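Local atomic coordinates of putative sortase (Streptococcus pneumoniae, PDB entry 2W1K), a protein that probably acts as a pilus-associated class C sortase, a cysteine transpeptidase that joins pilin subunits covalently during assembly of the pneumococcal pilus fibre. Residues A[26-31]-A[97-102]; A[52-57]-A[91-96]. One frame throughout, in Å; residues are numbered along the deposited sequence.

Contact 1. Residues A[26-31]-A[97-102]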
ATOM      1  N   ASN A  26      10.414  13.257   3.621  1.00 27.84           N
ATOM      2  CA  ASN A  26      11.818  13.266   3.268  1.00 26.24           C
ATOM      3  C   ASN A  26      12.496  11.876   3.490  1.00 25.91           C
ATOM      4  O   ASN A  26      13.281  11.423   2.689  1.00 25.06           O
ATOM      5  CB  ASN A  26      12.460  14.255   4.177  1.00 24.96           C
ATOM      6  CG  ASN A  26      12.091  15.729   3.820  1.00 30.55           C
ATOM      7  OD1 ASN A  26      11.383  16.033   2.829  1.00 29.29           O
ATOM      8  ND2 ASN A  26      12.627  16.644   4.622  1.00 28.07           N
ATOM      9  N   HIS A  27      12.203  11.196   4.600  1.00 26.96           N
ATOM     10  CA  HIS A  27      12.649   9.824   4.797  1.00 26.50           C
ATOM     11  C   HIS A  27      12.164   8.887   3.714  1.00 28.02           C
ATOM     12  O   HIS A  27      12.897   7.913   3.372  1.00 29.68           O
ATOM     13  CB  HIS A  27      12.248   9.308   6.183  1.00 24.12           C
ATOM     14  CG  HIS A  27      12.915  10.094   7.279  1.00 31.17           C
ATOM     15  ND1 HIS A  27      12.650   9.915   8.616  1.00 30.32           N
ATOM     16  CD2 HIS A  27      13.860  11.086   7.212  1.00 30.80           C
ATOM     17  CE1 HIS A  27      13.386  10.758   9.329  1.00 33.99           C
ATOM     18  NE2 HIS A  27      14.135  11.473   8.500  1.00 35.34           N
ATOM     19  N   SER A  28      10.910   9.082   3.246  1.00 24.71           N
ATOM     20  CA  SER A  28      10.415   8.232   2.180  1.00 26.23           C
ATOM     21  C   SER A  28      11.130   8.510   0.837  1.00 26.98           C
ATOM     22  O   SER A  28      11.428   7.577   0.051  1.00 27.21           O
ATOM     23  CB  SER A  28       8.872   8.453   1.955  1.00 25.07           C
ATOM     24  OG  SER A  28       8.114   8.111   3.136  1.00 23.74           O
ATOM     25  N   LEU A  29      11.311   9.792   0.522  1.00 24.22           N
ATOM     26  CA  LEU A  29      12.131  10.114  -0.671  1.00 25.34           C
ATOM     27  C   LEU A  29      13.483   9.373  -0.598  1.00 24.02           C
ATOM     28  O   LEU A  29      13.865   8.788  -1.588  1.00 23.34           O
ATOM     29  CB  LEU A  29      12.451  11.637  -0.751  1.00 21.70           C
ATOM     30  CG  LEU A  29      13.131  12.065  -2.041  1.00 27.11           C
ATOM     31  CD1 LEU A  29      12.316  11.665  -3.279  1.00 25.61           C
ATOM     32  CD2 LEU A  29      13.331  13.633  -1.944  1.00 25.60           C
ATOM     33  N   ALA A  30      14.191   9.466   0.561  1.00 23.47           N
ATOM     34  CA  ALA A  30      15.496   8.847   0.820  1.00 23.88           C
ATOM     35  C   ALA A  30      15.417   7.388   0.598  1.00 25.60           C
ATOM     36  O   ALA A  30      16.303   6.757  -0.036  1.00 26.45           O
ATOM     37  CB  ALA A  30      15.986   9.067   2.285  1.00 23.94           C
ATOM     38  N   TYR A  31      14.371   6.785   1.145  1.00 27.58           N
ATOM     39  CA  TYR A  31      14.252   5.377   0.920  1.00 26.12           C
ATOM     40  C   TYR A  31      14.103   5.069  -0.590  1.00 28.09           C
ATOM     41  O   TYR A  31      14.702   4.085  -1.109  1.00 25.44           O
ATOM     42  CB  TYR A  31      13.003   4.900   1.619  1.00 27.61           C
ATOM     43  CG  TYR A  31      12.686   3.391   1.395  1.00 28.63           C
ATOM     44  CD1 TYR A  31      11.889   2.986   0.318  1.00 25.99           C
ATOM     45  CD2 TYR A  31      13.097   2.415   2.333  1.00 24.62           C
ATOM     46  CE1 TYR A  31      11.564   1.655   0.145  1.00 26.69           C
ATOM     47  CE2 TYR A  31      12.787   1.051   2.154  1.00 25.95           C
ATOM     48  CZ  TYR A  31      12.012   0.676   1.067  1.00 23.34           C
ATOM     49  OH  TYR A  31      11.626  -0.667   0.816  1.00 27.54           O
ATOM     50  N   THR A  97      10.346  -2.217  -3.199  1.00 28.12           N
ATOM     51  CA  THR A  97       9.518  -1.376  -4.140  1.00 28.23           C
ATOM     52  C   THR A  97       9.392   0.029  -3.503  1.00 28.85           C
ATOM     53  O   THR A  97       9.414   0.180  -2.269  1.00 31.05           O
ATOM     54  CB  THR A  97       8.137  -1.955  -4.448  1.00 27.29           C
ATOM     55  OG1 THR A  97       7.291  -1.834  -3.286  1.00 27.64           O
ATOM     56  CG2 THR A  97       8.322  -3.474  -4.889  1.00 27.31           C
ATOM     57  N   PRO A  98       9.278   1.059  -4.353  1.00 28.49           N
ATOM     58  CA  PRO A  98       9.168   2.390  -3.809  1.00 27.52           C
ATOM     59  C   PRO A  98       7.971   2.568  -2.876  1.00 28.28           C
ATOM     60  O   PRO A  98       6.892   1.940  -3.014  1.00 29.56           O
ATOM     61  CB  PRO A  98       9.132   3.301  -5.083  1.00 27.20           C
ATOM     62  CG  PRO A  98       8.453   2.349  -6.168  1.00 29.22           C
ATOM     63  CD  PRO A  98       9.220   1.022  -5.839  1.00 28.23           C
ATOM     64  N   LEU A  99       8.139   3.455  -1.944  1.00 26.53           N
ATOM     65  CA  LEU A  99       6.963   3.984  -1.200  1.00 27.75           C
ATOM     66  C   LEU A  99       6.095   4.850  -2.169  1.00 27.10           C
ATOM     67  O   LEU A  99       6.593   5.395  -3.194  1.00 26.03           O
ATOM     68  CB  LEU A  99       7.439   4.827   0.025  1.00 25.51           C
ATOM     69  CG  LEU A  99       8.276   3.923   0.965  1.00 24.55           C
ATOM     70  CD1 LEU A  99       9.116   4.801   2.011  1.00 27.23           C
ATOM     71  CD2 LEU A  99       7.356   2.974   1.833  1.00 17.62           C
ATOM     72  N   PRO A 100       4.809   4.987  -1.839  1.00 27.59           N
ATOM     73  CA  PRO A 100       3.857   5.545  -2.821  1.00 26.71           C
ATOM     74  C   PRO A 100       3.933   7.094  -2.939  1.00 26.92           C
ATOM     75  O   PRO A 100       3.071   7.808  -2.463  1.00 27.51           O
ATOM     76  CB  PRO A 100       2.468   5.035  -2.255  1.00 26.93           C
ATOM     77  CG  PRO A 100       2.764   5.064  -0.719  1.00 22.88           C
ATOM     78  CD  PRO A 100       4.097   4.357  -0.668  1.00 24.97           C
ATOM     79  N   LEU A 101       5.015   7.618  -3.533  1.00 26.95           N
ATOM     80  CA  LEU A 101       5.150   9.068  -3.649  1.00 27.68           C
ATOM     81  C   LEU A 101       4.940   9.459  -5.099  1.00 25.82           C
ATOM     82  O   LEU A 101       4.901   8.609  -5.937  1.00 26.21           O
ATOM     83  CB  LEU A 101       6.560   9.525  -3.249  1.00 24.60           C
ATOM     84  CG  LEU A 101       7.057   9.132  -1.889  1.00 28.25           C
ATOM     85  CD1 LEU A 101       8.536   9.657  -1.755  1.00 24.34           C
ATOM     86  CD2 LEU A 101       6.197   9.769  -0.818  1.00 18.22           C
ATOM     87  N   ASP A 102       4.844  10.744  -5.375  1.00 27.07           N
ATOM     88  CA  ASP A 102       4.665  11.197  -6.710  1.00 27.63           C
ATOM     89  C   ASP A 102       5.894  10.956  -7.627  1.00 27.50           C
ATOM     90  O   ASP A 102       6.956  10.681  -7.165  1.00 23.19           O
ATOM     91  CB  ASP A 102       4.242  12.624  -6.623  1.00 30.11           C
ATOM     92  CG  ASP A 102       5.320  13.493  -5.972  1.00 42.63           C
ATOM     93  OD1 ASP A 102       6.556  13.141  -6.054  1.00 47.80           O
ATOM     94  OD2 ASP A 102       4.911  14.545  -5.384  1.00 53.90           O
TER

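Contact 2. Residues A[52-57]-A[91-96]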
ATOM      1  N   VAL A  52      14.705  -6.083   7.280  1.00 49.91           N
ATOM      2  CA  VAL A  52      14.457  -4.815   6.677  1.00 46.00           C
ATOM      3  C   VAL A  52      14.742  -3.637   7.583  1.00 43.55           C
ATOM      4  O   VAL A  52      14.440  -3.650   8.749  1.00 42.08           O
ATOM      5  CB  VAL A  52      13.025  -4.727   6.068  1.00 47.20           C
ATOM      6  CG1 VAL A  52      12.911  -3.445   5.217  1.00 49.26           C
ATOM      7  CG2 VAL A  52      12.731  -5.925   5.147  1.00 45.24           C
ATOM      8  N   ASN A  53      15.338  -2.591   7.054  1.00 40.21           N
ATOM      9  CA  ASN A  53      15.417  -1.355   7.828  1.00 40.90           C
ATOM     10  C   ASN A  53      15.049  -0.213   6.938  1.00 38.23           C
ATOM     11  O   ASN A  53      15.874   0.304   6.202  1.00 38.37           O
ATOM     12  CB  ASN A  53      16.819  -1.126   8.424  1.00 43.89           C
ATOM     13  CG  ASN A  53      17.938  -1.925   7.690  1.00 49.39           C
ATOM     14  OD1 ASN A  53      18.554  -2.898   8.249  1.00 50.71           O
ATOM     15  ND2 ASN A  53      18.239  -1.490   6.420  1.00 53.35           N
ATOM     16  N   TYR A  54      13.783   0.163   6.982  1.00 35.04           N
ATOM     17  CA  TYR A  54      13.324   1.274   6.180  1.00 32.58           C
ATOM     18  C   TYR A  54      13.926   2.592   6.628  1.00 31.61           C
ATOM     19  O   TYR A  54      14.137   3.455   5.796  1.00 33.17           O
ATOM     20  CB  TYR A  54      11.806   1.376   6.252  1.00 29.91           C
ATOM     21  CG  TYR A  54      11.060   0.411   5.376  1.00 29.74           C
ATOM     22  CD1 TYR A  54      10.927  -0.914   5.762  1.00 30.31           C
ATOM     23  CD2 TYR A  54      10.408   0.847   4.170  1.00 21.07           C
ATOM     24  CE1 TYR A  54      10.176  -1.815   5.002  1.00 25.95           C
ATOM     25  CE2 TYR A  54       9.673  -0.039   3.423  1.00 22.85           C
ATOM     26  CZ  TYR A  54       9.558  -1.375   3.816  1.00 28.87           C
ATOM     27  OH  TYR A  54       8.797  -2.285   3.076  1.00 24.42           O
ATOM     28  N   GLN A  55      14.174   2.770   7.923  1.00 30.03           N
ATOM     29  CA  GLN A  55      14.658   4.070   8.460  1.00 29.84           C
ATOM     30  C   GLN A  55      13.719   5.206   8.024  1.00 31.43           C
ATOM     31  O   GLN A  55      14.150   6.287   7.561  1.00 32.35           O
ATOM     32  CB  GLN A  55      16.105   4.387   8.020  1.00 28.62           C
ATOM     33  CG  GLN A  55      17.022   3.269   8.284  1.00 26.46           C
ATOM     34  CD  GLN A  55      18.505   3.567   8.062  1.00 27.13           C
ATOM     35  OE1 GLN A  55      18.890   4.230   7.091  1.00 28.55           O
ATOM     36  NE2 GLN A  55      19.370   3.014   8.950  1.00 20.72           N
ATOM     37  N   VAL A  56      12.437   4.948   8.062  1.00 30.14           N
ATOM     38  CA  VAL A  56      11.477   6.017   7.718  1.00 31.36           C
ATOM     39  C   VAL A  56      10.919   6.535   9.108  1.00 32.56           C
ATOM     40  O   VAL A  56      10.860   7.732   9.390  1.00 30.29           O
ATOM     41  CB  VAL A  56      10.341   5.479   6.737  1.00 31.22           C
ATOM     42  CG1 VAL A  56       9.107   6.387   6.725  1.00 30.48           C
ATOM     43  CG2 VAL A  56      10.938   5.106   5.308  1.00 28.48           C
ATOM     44  N   SER A  57      10.654   5.600  10.002  1.00 32.79           N
ATOM     45  CA  SER A  57      10.158   5.995  11.345  1.00 36.11           C
ATOM     46  C   SER A  57      11.114   5.475  12.439  1.00 35.37           C
ATOM     47  O   SER A  57      11.784   4.449  12.218  1.00 36.66           O
ATOM     48  CB  SER A  57       8.757   5.341  11.591  1.00 34.02           C
ATOM     49  OG  SER A  57       8.317   5.812  12.885  1.00 44.23           O
ATOM     50  N   LEU A  91      -2.201  -4.251   6.175  1.00 29.83           N
ATOM     51  CA  LEU A  91      -1.594  -4.425   4.829  1.00 29.36           C
ATOM     52  C   LEU A  91      -0.146  -4.049   5.001  1.00 28.10           C
ATOM     53  O   LEU A  91       0.192  -3.414   5.991  1.00 27.18           O
ATOM     54  CB  LEU A  91      -2.256  -3.492   3.810  1.00 26.41           C
ATOM     55  CG  LEU A  91      -3.770  -3.643   3.802  1.00 29.67           C
ATOM     56  CD1 LEU A  91      -4.395  -2.636   2.874  1.00 24.64           C
ATOM     57  CD2 LEU A  91      -4.172  -5.195   3.428  1.00 20.93           C
ATOM     58  N   ALA A  92       0.725  -4.423   4.077  1.00 28.47           N
ATOM     59  CA  ALA A  92       2.190  -4.156   4.333  1.00 28.51           C
ATOM     60  C   ALA A  92       2.878  -3.798   3.047  1.00 29.43           C
ATOM     61  O   ALA A  92       2.764  -4.543   2.065  1.00 28.46           O
ATOM     62  CB  ALA A  92       2.884  -5.338   4.942  1.00 28.66           C
ATOM     63  N   HIS A  93       3.620  -2.670   3.044  1.00 27.78           N
ATOM     64  CA  HIS A  93       4.381  -2.306   1.878  1.00 26.30           C
ATOM     65  C   HIS A  93       5.493  -3.343   1.682  1.00 27.03           C
ATOM     66  O   HIS A  93       6.071  -3.851   2.667  1.00 26.73           O
ATOM     67  CB  HIS A  93       4.951  -0.895   2.058  1.00 24.39           C
ATOM     68  CG  HIS A  93       5.985  -0.559   1.050  1.00 27.51           C
ATOM     69  ND1 HIS A  93       7.328  -0.829   1.256  1.00 24.52           N
ATOM     70  CD2 HIS A  93       5.885  -0.013  -0.202  1.00 23.45           C
ATOM     71  CE1 HIS A  93       8.001  -0.486   0.179  1.00 24.32           C
ATOM     72  NE2 HIS A  93       7.162   0.003  -0.721  1.00 23.06           N
ATOM     73  N   VAL A  94       5.742  -3.708   0.421  1.00 25.46           N
ATOM     74  CA  VAL A  94       6.792  -4.681   0.008  1.00 26.55           C
ATOM     75  C   VAL A  94       8.162  -4.024  -0.177  1.00 27.69           C
ATOM     76  O   VAL A  94       8.388  -3.228  -1.083  1.00 28.38           O
ATOM     77  CB  VAL A  94       6.322  -5.452  -1.250  1.00 27.27           C
ATOM     78  CG1 VAL A  94       7.415  -6.468  -1.746  1.00 26.25           C
ATOM     79  CG2 VAL A  94       5.001  -6.291  -0.819  1.00 23.54           C
ATOM     80  N   ASP A  95       9.066  -4.315   0.750  1.00 28.88           N
ATOM     81  CA  ASP A  95      10.421  -3.798   0.689  1.00 28.36           C
ATOM     82  C   ASP A  95      11.042  -4.072  -0.678  1.00 28.78           C
ATOM     83  O   ASP A  95      10.952  -5.212  -1.213  1.00 30.97           O
ATOM     84  CB  ASP A  95      11.249  -4.436   1.781  1.00 27.52           C
ATOM     85  CG  ASP A  95      12.700  -3.841   1.857  1.00 31.71           C
ATOM     86  OD1 ASP A  95      12.893  -2.621   2.027  1.00 32.33           O
ATOM     87  OD2 ASP A  95      13.675  -4.589   1.702  1.00 32.77           O
ATOM     88  N   GLY A  96      11.711  -3.051  -1.227  1.00 28.26           N
ATOM     89  CA  GLY A  96      12.472  -3.176  -2.417  1.00 26.68           C
ATOM     90  C   GLY A  96      11.570  -2.582  -3.537  1.00 27.81           C
ATOM     91  O   GLY A  96      11.960  -2.504  -4.706  1.00 27.31           O
TER

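Contact 1. Residues A[26-31]-A[97-102]
Leu99 pushes one branch of its side chain into the helix face made by Ser28 and Tyr31, two residues three positions apart along helix 18-34. Its CD1 methyl lies 3.6 Å from Ser28 OG and 3.7 Å from Tyr31 CD1, filling the notch between the small serine and the base of the ring. The tyrosine and leucine side chains cross at about a right angle, and the methyl approaches the ring obliquely, close to Tyr31 CB and CG as well. Tyr31 has CG anti to the backbone N (chi1 176°), which puts CG on the loop side of the helix. Farther out, the CE1 edge of the ring meets the carbonyl of Thr97, whose O lies in the ring plane 3.6 Å from Tyr31 CE1.

Leu101 meets the helix differently. Its CD1 settles against main chain, 3.6 Å from Leu29 N, and both its methyls lie by Ser28 CB, CD1 the closer. An inverse gamma turn centred on Pro100, closed by Leu101 N to Leu99 O at 2.7 Å, separates the two leucines, and both have CB directed at the helix. No hydrogen bond crosses between the segments, so the interface itself is van der Waals contact. The buried polar ends are satisfied from outside it: Ser28 OG by Tyr64 OH and the carbonyl of Gln24, Tyr31 OH by Asp95 and by the amide of Gly96.

The contact seats helix 18-34 on the loop joining strands 91-93 and 106-111 of the sortase domain. Asn32 OD1, on the same helix, accepts a hydrogen bond from Leu99 N; Leu99 also touches His93 of strand 91-93, and Pro98 and Pro100 pack on strand 106-111.

Contact 2. Residues A[52-57]-A[91-96]
Tyr54 and His93 meet rim to rim, their planes inclined at 72°, with neither ring over the other. His93 ND1 lies in the plane of the phenol, at its edge, and Tyr54 OH lies in the plane of the imidazole, so the hydrogen bond between Tyr54 OH and His93 ND1 (2.8 Å) uses the in-plane position of both groups; either atom could be the donor. One face of the phenol looks onto the carboxylate of Asp95, whose OD1 stands 4.0 Å above the Tyr54 ring plane and toward the rim. The Tyr31 ring, nearly parallel to that of Tyr54, meets it on this same face. In the sortase fold, an eight-stranded beta barrel, the contact ties the short strand 91-93 and the turn after it to the long loop preceding strand 65-69.

That loop, between helix 18-34 and strand 65-69, probably carries the lid over the active site, as in other pilus sortases, and 52-57 belongs to its later part. His93 is gripped on two sides: Tyr54 holds ND1, and NE2 makes weak hydrogen bonds with the carbonyls of Thr97 and Pro98, which together would restrain the rotation of the imidazole.

The tyrosine and aspartate side chains run past each other in opposite directions, bringing Tyr54 OH to 3.5 Å from Asp95 CB. The Asp95 amide N is also near, but its angle to the hydroxyl is too poor for a hydrogen bond. Asp95 has CG anti to the backbone N (chi1 -175°), which sets CG 3.4 Å from Val52 CG1, and the two side chains meet tip to tip. Asp95 OD1, a partner of Tyr31 OH, comes within 3.3 Å of Val52 CG1.

Contacts 1 and 2 are both largely buried and draw on consecutive pieces of one chain, residues 91-102, which run from strand 91-93 into the following loop. Contact 1 brings a helix to this path through leucine methyls, with partly exposed or exposed residues at the Leu29 and Leu101 end, where a buffer molecule is bound. Contact 2 brings a loop without regular structure; its buried part is the polar, aromatic pair Tyr54 and His93, while Val52 and Asp95, a methyl against a carboxylate, are partly exposed. They join directly: Tyr31 OH probably bonds Asp95 OD1 (2.6 Å), and His27 ND1 probably bonds Val56 O (2.9 Å). Helix 18-34 and loop 52-57 thus hold each other as well as the barrel.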